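Phosphotriesterase, putative (Deinococcus radiodurans, PDB 4J35) probably hydrolyses lactones at a two-metal centre of the phosphotriesterase family, and here carries changes engineered for organophosphate hydrolysis. Local coordinates at residues M123-E127 / V128-I132; T152-E155 / Q156-R160; L297-L300 / R301-I305. The protein carries 7 engineered substitutions. All coordinates share one frame; numbering follows the deposited sequence.

Contact 1: M123-E127 / V128-I132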
loop_
_atom_site.group_PDB
_atom_site.type_symbol
_atom_site.label_atom_id
_atom_site.label_comp_id
_atom_site.label_asym_id
_atom_site.label_seq_id
_atom_site.Cartn_x
_atom_site.Cartn_y
_atom_site.Cartn_z
ATOM N N MET A 123 -19.722 0.779 3.214
ATOM C CA MET A 123 -18.584 0.940 4.141
ATOM C C MET A 123 -17.487 1.782 3.502
ATOM O O MET A 123 -16.944 2.738 4.101
ATOM C CB MET A 123 -18.044 -0.441 4.541
ATOM C CG MET A 123 -16.705 -0.392 5.274
ATOM S SD MET A 123 -16.060 -2.071 5.512
ATOM C CE MET A 123 -15.231 -2.249 3.930
ATOM N N MET A 124 -17.096 1.437 2.287
ATOM C CA MET A 124 -16.027 2.186 1.663
ATOM C C MET A 124 -16.433 3.643 1.503
ATOM O O MET A 124 -15.660 4.542 1.818
ATOM C CB MET A 124 -15.674 1.592 0.308
ATOM C CG MET A 124 -14.928 0.277 0.392
ATOM S SD MET A 124 -14.719 -0.442 -1.258
ATOM C CE MET A 124 -13.696 -1.858 -0.829
ATOM N N ARG A 125 -17.659 3.874 1.026
ATOM C CA ARG A 125 -18.082 5.227 0.711
ATOM C C ARG A 125 -18.077 6.056 1.981
ATOM O O ARG A 125 -17.608 7.189 1.984
ATOM C CB ARG A 125 -19.485 5.244 0.095
ATOM C CG ARG A 125 -19.914 6.668 -0.316
ATOM C CD ARG A 125 -21.370 6.761 -0.709
ATOM N NE ARG A 125 -22.269 6.217 0.310
ATOM C CZ ARG A 125 -22.579 6.828 1.453
ATOM N NH1 ARG A 125 -22.055 8.015 1.750
ATOM N NH2 ARG A 125 -23.412 6.246 2.317
ATOM N N THR A 126 -18.590 5.472 3.064
ATOM C CA THR A 126 -18.712 6.176 4.338
ATOM C C THR A 126 -17.332 6.505 4.899
ATOM O O THR A 126 -17.087 7.602 5.432
ATOM C CB THR A 126 -19.482 5.334 5.380
ATOM O OG1 THR A 126 -20.824 5.112 4.924
ATOM C CG2 THR A 126 -19.500 6.026 6.748
ATOM N N GLU A 127 -16.407 5.562 4.784
ATOM C CA GLU A 127 -15.091 5.793 5.374
ATOM C C GLU A 127 -14.273 6.812 4.555
ATOM O O GLU A 127 -13.444 7.530 5.106
ATOM C CB GLU A 127 -14.356 4.459 5.605
ATOM C CG GLU A 127 -15.036 3.589 6.660
ATOM C CD GLU A 127 -14.234 2.340 7.049
ATOM O OE1 GLU A 127 -13.454 1.834 6.210
ATOM O OE2 GLU A 127 -14.387 1.889 8.205
ATOM N N VAL A 128 -14.524 6.892 3.254
ATOM C CA VAL A 128 -13.855 7.863 2.381
ATOM C C VAL A 128 -14.472 9.272 2.520
ATOM O O VAL A 128 -13.757 10.288 2.468
ATOM C CB VAL A 128 -13.996 7.432 0.876
ATOM C CG1 VAL A 128 -13.770 8.605 -0.081
ATOM C CG2 VAL A 128 -13.051 6.280 0.553
ATOM N N THR A 129 -15.799 9.339 2.635
ATOM C CA THR A 129 -16.492 10.630 2.585
ATOM C C THR A 129 -16.783 11.207 3.973
ATOM O O THR A 129 -16.756 12.426 4.130
ATOM C CB THR A 129 -17.803 10.579 1.748
ATOM O OG1 THR A 129 -18.794 9.822 2.441
ATOM C CG2 THR A 129 -17.561 9.971 0.382
ATOM N N GLU A 130 -16.993 10.348 4.978
ATOM C CA GLU A 130 -17.434 10.801 6.312
ATOM C C GLU A 130 -16.464 10.509 7.434
ATOM O O GLU A 130 -16.141 11.386 8.233
ATOM C CB GLU A 130 -18.742 10.135 6.721
ATOM C CG GLU A 130 -19.922 10.461 5.854
ATOM C CD GLU A 130 -21.171 9.740 6.343
ATOM O OE1 GLU A 130 -21.328 9.591 7.585
ATOM O OE2 GLU A 130 -21.977 9.305 5.487
ATOM N N GLY A 131 -16.053 9.254 7.555
ATOM C CA GLY A 131 -15.044 8.937 8.540
ATOM C C GLY A 131 -15.082 7.497 8.998
ATOM O O GLY A 131 -15.992 6.735 8.671
ATOM N N ILE A 132 -14.067 7.135 9.767
ATOM C CA ILE A 132 -13.898 5.769 10.203
ATOM C C ILE A 132 -14.246 5.635 11.675
ATOM O O ILE A 132 -13.722 6.360 12.513
ATOM C CB ILE A 132 -12.446 5.311 9.985
ATOM C CG1 ILE A 132 -12.109 5.397 8.490
ATOM C CG2 ILE A 132 -12.260 3.911 10.553
ATOM C CD1 ILE A 132 -10.651 5.459 8.167
#

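Contact 2: T152-E155 / Q156-R160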
loop_
_atom_site.group_PDB
_atom_site.type_symbol
_atom_site.label_atom_id
_atom_site.label_comp_id
_atom_site.label_asym_id
_atom_site.label_seq_id
_atom_site.Cartn_x
_atom_site.Cartn_y
_atom_site.Cartn_z
ATOM N N THR A 152 -10.761 -13.984 -6.981
ATOM C CA THR A 152 -11.895 -14.876 -6.670
ATOM C C THR A 152 -13.232 -14.133 -6.667
ATOM O O THR A 152 -13.265 -12.919 -6.525
ATOM C CB THR A 152 -11.710 -15.566 -5.310
ATOM O OG1 THR A 152 -11.920 -14.618 -4.259
ATOM C CG2 THR A 152 -10.336 -16.176 -5.193
ATOM N N PRO A 153 -14.353 -14.861 -6.822
ATOM C CA PRO A 153 -15.654 -14.184 -6.837
ATOM C C PRO A 153 -15.909 -13.334 -5.578
ATOM O O PRO A 153 -16.476 -12.243 -5.659
ATOM C CB PRO A 153 -16.655 -15.341 -6.943
ATOM C CG PRO A 153 -15.877 -16.572 -6.575
ATOM C CD PRO A 153 -14.486 -16.314 -7.012
ATOM N N TYR A 154 -15.503 -13.842 -4.435
ATOM C CA TYR A 154 -15.515 -13.077 -3.199
ATOM C C TYR A 154 -14.676 -11.779 -3.249
ATOM O O TYR A 154 -15.139 -10.707 -2.885
ATOM C CB TYR A 154 -14.976 -13.941 -2.090
ATOM C CG TYR A 154 -14.977 -13.228 -0.783
ATOM C CD1 TYR A 154 -16.150 -12.708 -0.269
ATOM C CD2 TYR A 154 -13.821 -13.078 -0.064
ATOM C CE1 TYR A 154 -16.161 -12.054 0.932
ATOM C CE2 TYR A 154 -13.817 -12.421 1.140
ATOM C CZ TYR A 154 -15.001 -11.934 1.639
ATOM O OH TYR A 154 -15.009 -11.268 2.830
ATOM N N GLU A 155 -13.430 -11.892 -3.655
ATOM C CA GLU A 155 -12.593 -10.710 -3.877
ATOM C C GLU A 155 -13.250 -9.746 -4.876
ATOM O O GLU A 155 -13.146 -8.532 -4.744
ATOM C CB GLU A 155 -11.217 -11.157 -4.347
ATOM C CG GLU A 155 -10.338 -11.674 -3.205
ATOM C CD GLU A 155 -9.290 -12.676 -3.660
ATOM O OE1 GLU A 155 -9.123 -12.846 -4.885
ATOM O OE2 GLU A 155 -8.618 -13.278 -2.791
ATOM N N GLN A 156 -13.981 -10.257 -5.854
ATOM C CA GLN A 156 -14.528 -9.360 -6.856
ATOM C C GLN A 156 -15.623 -8.467 -6.297
ATOM O O GLN A 156 -15.883 -7.383 -6.812
ATOM C CB GLN A 156 -14.996 -10.132 -8.082
ATOM C CG GLN A 156 -13.819 -10.693 -8.863
ATOM C CD GLN A 156 -14.238 -11.188 -10.218
ATOM O OE1 GLN A 156 -14.983 -10.512 -10.928
ATOM N NE2 GLN A 156 -13.781 -12.383 -10.581
ATOM N N LEU A 157 -16.243 -8.906 -5.217
ATOM C CA LEU A 157 -17.239 -8.081 -4.558
ATOM C C LEU A 157 -16.603 -6.743 -4.244
ATOM O O LEU A 157 -17.224 -5.708 -4.444
ATOM C CB LEU A 157 -17.704 -8.745 -3.256
ATOM C CG LEU A 157 -18.396 -10.110 -3.441
ATOM C CD1 LEU A 157 -18.494 -10.823 -2.113
ATOM C CD2 LEU A 157 -19.765 -9.941 -4.041
ATOM N N PHE A 158 -15.375 -6.798 -3.704
ATOM C CA PHE A 158 -14.662 -5.617 -3.270
ATOM C C PHE A 158 -14.202 -4.785 -4.465
ATOM O O PHE A 158 -14.293 -3.569 -4.427
ATOM C CB PHE A 158 -13.471 -5.993 -2.369
ATOM C CG PHE A 158 -13.900 -6.704 -1.070
ATOM C CD1 PHE A 158 -14.144 -8.068 -1.050
ATOM C CD2 PHE A 158 -14.035 -5.990 0.130
ATOM C CE1 PHE A 158 -14.548 -8.716 0.152
ATOM C CE2 PHE A 158 -14.459 -6.630 1.302
ATOM C CZ PHE A 158 -14.694 -7.993 1.309
ATOM N N PHE A 159 -13.720 -5.438 -5.520
ATOM C CA PHE A 159 -13.341 -4.706 -6.730
ATOM C C PHE A 159 -14.529 -3.923 -7.277
ATOM O O PHE A 159 -14.373 -2.758 -7.683
ATOM C CB PHE A 159 -12.743 -5.642 -7.805
ATOM C CG PHE A 159 -11.284 -5.995 -7.580
ATOM C CD1 PHE A 159 -10.890 -6.756 -6.484
ATOM C CD2 PHE A 159 -10.303 -5.569 -8.475
ATOM C CE1 PHE A 159 -9.559 -7.085 -6.263
ATOM C CE2 PHE A 159 -8.958 -5.891 -8.262
ATOM C CZ PHE A 159 -8.583 -6.644 -7.163
ATOM N N ARG A 160 -15.721 -4.523 -7.298
ATOM C CA ARG A 160 -16.851 -3.809 -7.902
ATOM C C ARG A 160 -17.323 -2.701 -6.979
ATOM O O ARG A 160 -17.663 -1.623 -7.436
ATOM C CB ARG A 160 -18.034 -4.771 -8.263
ATOM C CG ARG A 160 -17.662 -5.813 -9.336
ATOM C CD ARG A 160 -18.885 -6.590 -9.874
ATOM N NE ARG A 160 -19.468 -7.483 -8.887
ATOM C CZ ARG A 160 -19.090 -8.743 -8.678
ATOM N NH1 ARG A 160 -18.104 -9.286 -9.381
ATOM N NH2 ARG A 160 -19.706 -9.473 -7.759
HETATM O O HOH W 1 -18.515 -11.869 -7.079
#

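Contact 3: L297-L300 / R301-I305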
loop_
_atom_site.group_PDB
_atom_site.type_symbol
_atom_site.label_atom_id
_atom_site.label_comp_id
_atom_site.label_asym_id
_atom_site.label_seq_id
_atom_site.Cartn_x
_atom_site.Cartn_y
_atom_site.Cartn_z
ATOM N N LEU A 297 17.584 4.890 -4.306
ATOM C CA LEU A 297 17.649 6.047 -5.188
ATOM C C LEU A 297 19.074 6.373 -5.668
ATOM O O LEU A 297 19.304 6.715 -6.822
ATOM C CB LEU A 297 16.982 7.269 -4.532
ATOM C CG LEU A 297 15.524 7.083 -4.098
ATOM C CD1 LEU A 297 14.930 8.405 -3.614
ATOM C CD2 LEU A 297 14.633 6.464 -5.217
ATOM N N PRO A 298 20.066 6.278 -4.768
ATOM C CA PRO A 298 21.420 6.611 -5.201
ATOM C C PRO A 298 21.893 5.550 -6.162
ATOM O O PRO A 298 22.704 5.795 -7.050
ATOM C CB PRO A 298 22.252 6.536 -3.877
ATOM C CG PRO A 298 21.271 6.780 -2.805
ATOM C CD PRO A 298 19.945 6.141 -3.306
ATOM N N ASP A 299 21.394 4.338 -5.977
ATOM C CA ASP A 299 21.842 3.279 -6.856
ATOM C C ASP A 299 21.210 3.508 -8.274
ATOM O O ASP A 299 21.864 3.296 -9.268
ATOM C CB ASP A 299 21.477 1.916 -6.310
ATOM C CG ASP A 299 22.087 0.808 -7.116
ATOM O OD1 ASP A 299 23.325 0.702 -7.119
ATOM O OD2 ASP A 299 21.337 0.057 -7.764
ATOM N N LEU A 300 19.983 3.995 -8.332
ATOM C CA LEU A 300 19.374 4.290 -9.650
ATOM C C LEU A 300 20.138 5.431 -10.349
ATOM O O LEU A 300 20.445 5.339 -11.533
ATOM C CB LEU A 300 17.904 4.656 -9.495
ATOM C CG LEU A 300 17.001 3.514 -9.030
ATOM C CD1 LEU A 300 15.615 4.049 -8.735
ATOM C CD2 LEU A 300 16.949 2.407 -10.090
ATOM N N ARG A 301 20.449 6.496 -9.608
ATOM C CA ARG A 301 21.256 7.590 -10.143
ATOM C C ARG A 301 22.604 7.078 -10.660
ATOM O O ARG A 301 23.035 7.433 -11.773
ATOM C CB ARG A 301 21.447 8.684 -9.090
ATOM C CG ARG A 301 20.153 9.412 -8.772
ATOM C CD ARG A 301 19.732 10.291 -9.968
ATOM N NE ARG A 301 20.690 11.381 -10.186
ATOM C CZ ARG A 301 21.494 11.546 -11.235
ATOM N NH1 ARG A 301 21.512 10.698 -12.254
ATOM N NH2 ARG A 301 22.314 12.589 -11.241
ATOM N N ARG A 302 23.278 6.262 -9.849
ATOM C CA ARG A 302 24.500 5.613 -10.305
ATOM C C ARG A 302 24.293 4.893 -11.638
ATOM O O ARG A 302 25.193 4.860 -12.474
ATOM C CB ARG A 302 25.004 4.596 -9.324
ATOM C CG ARG A 302 26.394 4.092 -9.672
ATOM C CD ARG A 302 26.875 2.946 -8.733
ATOM N NE ARG A 302 25.888 1.856 -8.663
ATOM C CZ ARG A 302 25.571 1.048 -9.683
ATOM N NH1 ARG A 302 26.167 1.181 -10.863
ATOM N NH2 ARG A 302 24.652 0.097 -9.530
ATOM N N ARG A 303 23.129 4.281 -11.803
ATOM C CA ARG A 303 22.844 3.467 -12.983
ATOM C C ARG A 303 22.526 4.278 -14.226
ATOM O O ARG A 303 22.418 3.702 -15.303
ATOM C CB ARG A 303 21.656 2.549 -12.717
ATOM C CG ARG A 303 21.976 1.332 -11.886
ATOM C CD ARG A 303 20.712 0.593 -11.515
ATOM N NE ARG A 303 20.973 -0.490 -10.569
ATOM C CZ ARG A 303 20.991 -1.787 -10.868
ATOM N NH1 ARG A 303 20.738 -2.216 -12.098
ATOM N NH2 ARG A 303 21.243 -2.669 -9.913
ATOM N N GLY A 304 22.338 5.589 -14.079
ATOM C CA GLY A 304 21.996 6.439 -15.211
ATOM C C GLY A 304 20.551 6.931 -15.199
ATOM O O GLY A 304 20.109 7.670 -16.084
ATOM N N ILE A 305 19.790 6.534 -14.187
ATOM C CA ILE A 305 18.465 7.098 -14.025
ATOM C C ILE A 305 18.639 8.550 -13.621
ATOM O O ILE A 305 19.515 8.857 -12.825
ATOM C CB ILE A 305 17.654 6.306 -12.991
ATOM C CG1 ILE A 305 17.585 4.829 -13.411
ATOM C CG2 ILE A 305 16.283 6.939 -12.787
ATOM C CD1 ILE A 305 17.106 4.617 -14.899
#

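Contact 1: M123-E127 / V128-I132
Met124 and Val128 are one helical turn apart near the end of helix 116-129. Val128 N donates to Met124 O at 3.0 Å, and Thr129 N to Arg125 O at 2.9 Å. Thr126 O then takes two donors. Glu130 N reaches Thr126 O at 2.8 Å, and Gly131 N reaches the same Thr126 O at 2.9 Å. Gly131 leaves the helix with positive phi. Lacking a CB, it can hold these backbone angles without crowding the carbonyl of Glu130. The chain turns back here, and Gly131 O lies 3.5 Å from Glu127 CA in a nearly straight CA-H...O contact.

Among the side chains, Thr129 adds a bond of its own. A chi1 of 71° sets its hydroxyl between the backbone N and the carbonyl carbon, facing the preceding turn. Thr129 OG1 donates to Arg125 O at 2.9 Å, coming from 41° out of the carbonyl plane. The Arg125 chain bends at chi3, which brings NH1 toward Glu130. Glu130 OE2 lies at the guanidinium edge, and its salt bridge with Arg125 NH1 is long at 4.0 Å. The nearer charge partner of Arg125 is Glu122, at NH2. CG2 of Thr126 rests against the Glu130 carboxylate end, while its OG1 bonds Glu122 O. Glu127 crosses Ile132 at about a right angle, with Glu127 CB 3.8 Å from Ile132 CG1. Glu127 OE1 forms a salt bridge with Arg74 and hydrogen bonds with Thr94 and Asn70.

The site lies away from the metals, and Met124 packs on helix 153-169. Two carbonyls of the last turn each take two donors, so these backbone oxygens are well satisfied. Attraction between Arg125 and Glu130 probably adds little, and the Glu127 charge is probably balanced largely by Arg74.

Contact 2: T152-E155 / Q156-R160
Tyr154 and Phe158 form a T-shaped aromatic pair one helical turn apart. The edge of Phe158 points at the Tyr154 face, with planes at 85° and centroids 5.3 Å apart. Phe158 CE1 does the touching, above the Tyr154 ring toward its rim, 3.6 Å from Tyr154 CZ. Tyr154 has CG anti to its backbone N (chi1 -179°), which carries the ring alongside the next turn. Tyr154 CD1 also meets Leu157 CD1 there at 3.5 Å, the two side chains crossing at about a right angle. Phe107 and Lys108 of helix 105-113 touch Tyr154 as well.

Hydrogen bonds set the start of helix 153-169, one of the outer helices of this TIM-barrel family. Thr152 and Glu155 form a capping box. Glu155 N donates to Thr152 OG1 at 3.2 Å, and Thr152 N donates to Glu155 OE1 at 2.9 Å. The second bond meets OE1 from above the carboxylate plane. OE2 of Glu155 is held by Ser147 OG and Glu99 N, and this side chain lies about 8 Å from that of His176, a metal ligand. Gln156 N donates to Thr152 O at 2.8 Å. Phe159 N reaches Glu155 O at 3.2 Å, in the carbonyl plane, and Phe159 turns its ring edge to the same oxygen.

A water lies between Pro153 O and Arg160 NH2, though its contact to Pro153 O is unusually short. Arg160 NE pairs with Glu117.

Contact 3: L297-L300 / R301-I305
Asp299 holds two arginines, one on each carboxylate oxygen, in a salt-bridge network. Asp299 OD1 takes Arg302 NH2 at 2.8 Å on its syn side, out of the carboxylate plane, with a weak second bond from Arg302 NE. Asp299 OD2 takes Arg303 NE at 2.9 Å, in a nearly straight bond of 172° that meets the oxygen from above the carboxylate plane. Arg303 NH2 adds a weak bond to the same oxygen. Both guanidinium groups offer an edge, and neither is coplanar with the carboxylate. With a chi1 of -173°, the Asp299 carboxylate points away from its own backbone N and toward the following turn. Arg302 runs beside it in the same direction and bends at chi3 to close on OD1, whereas Arg303 stays extended from CG to NE and crosses Asp299 at a slant.

Backbone bonds end helix 291-303 in a Schellman motif. Ile305 N donates to Leu300 O at 3.0 Å, and Gly304 N to Arg301 O at 3.0 Å. Gly304 has the positive phi that this turn requires. Before it, Arg301 N still makes a regular, almost straight bond to Leu297 O. The turn leads the chain on to helix 307-322.

The apolar contact is between Leu300 and Ile305, which lie side by side and point the same way, with their CB atoms 3.9 Å apart. Leu247 and Leu251 of helix 240-251, and Met313 and Val310 of helix 307-322, pack around this pair.

Arg301 folds back at chi2 and chi3. Arg301 NH1 donates to Ile305 O at 2.8 Å in the guanidinium plane, and its NE pairs with Glu307.

All three contacts are local and partly buried, each made within one stretch of helix or its end. Contacts 1 and 2 lie on helices 116-129 and 153-169, which follow each other in the chain and pack together, Met124 CE touching Phe158 O at 4.0 Å. Contact 3 is on the opposite side of the chain's centre, its centre about 40 Å from that of contact 1. Contact 2 begins a helix with a capping box and aromatic packing, nearest the metals. Contacts 1 and 3 end helices at a glycine. Contact 3 has the most exposed residues and the closest ion pairs, whereas in contact 1 the ion pair is long and a threonine hydroxyl adds to the backbone bonds.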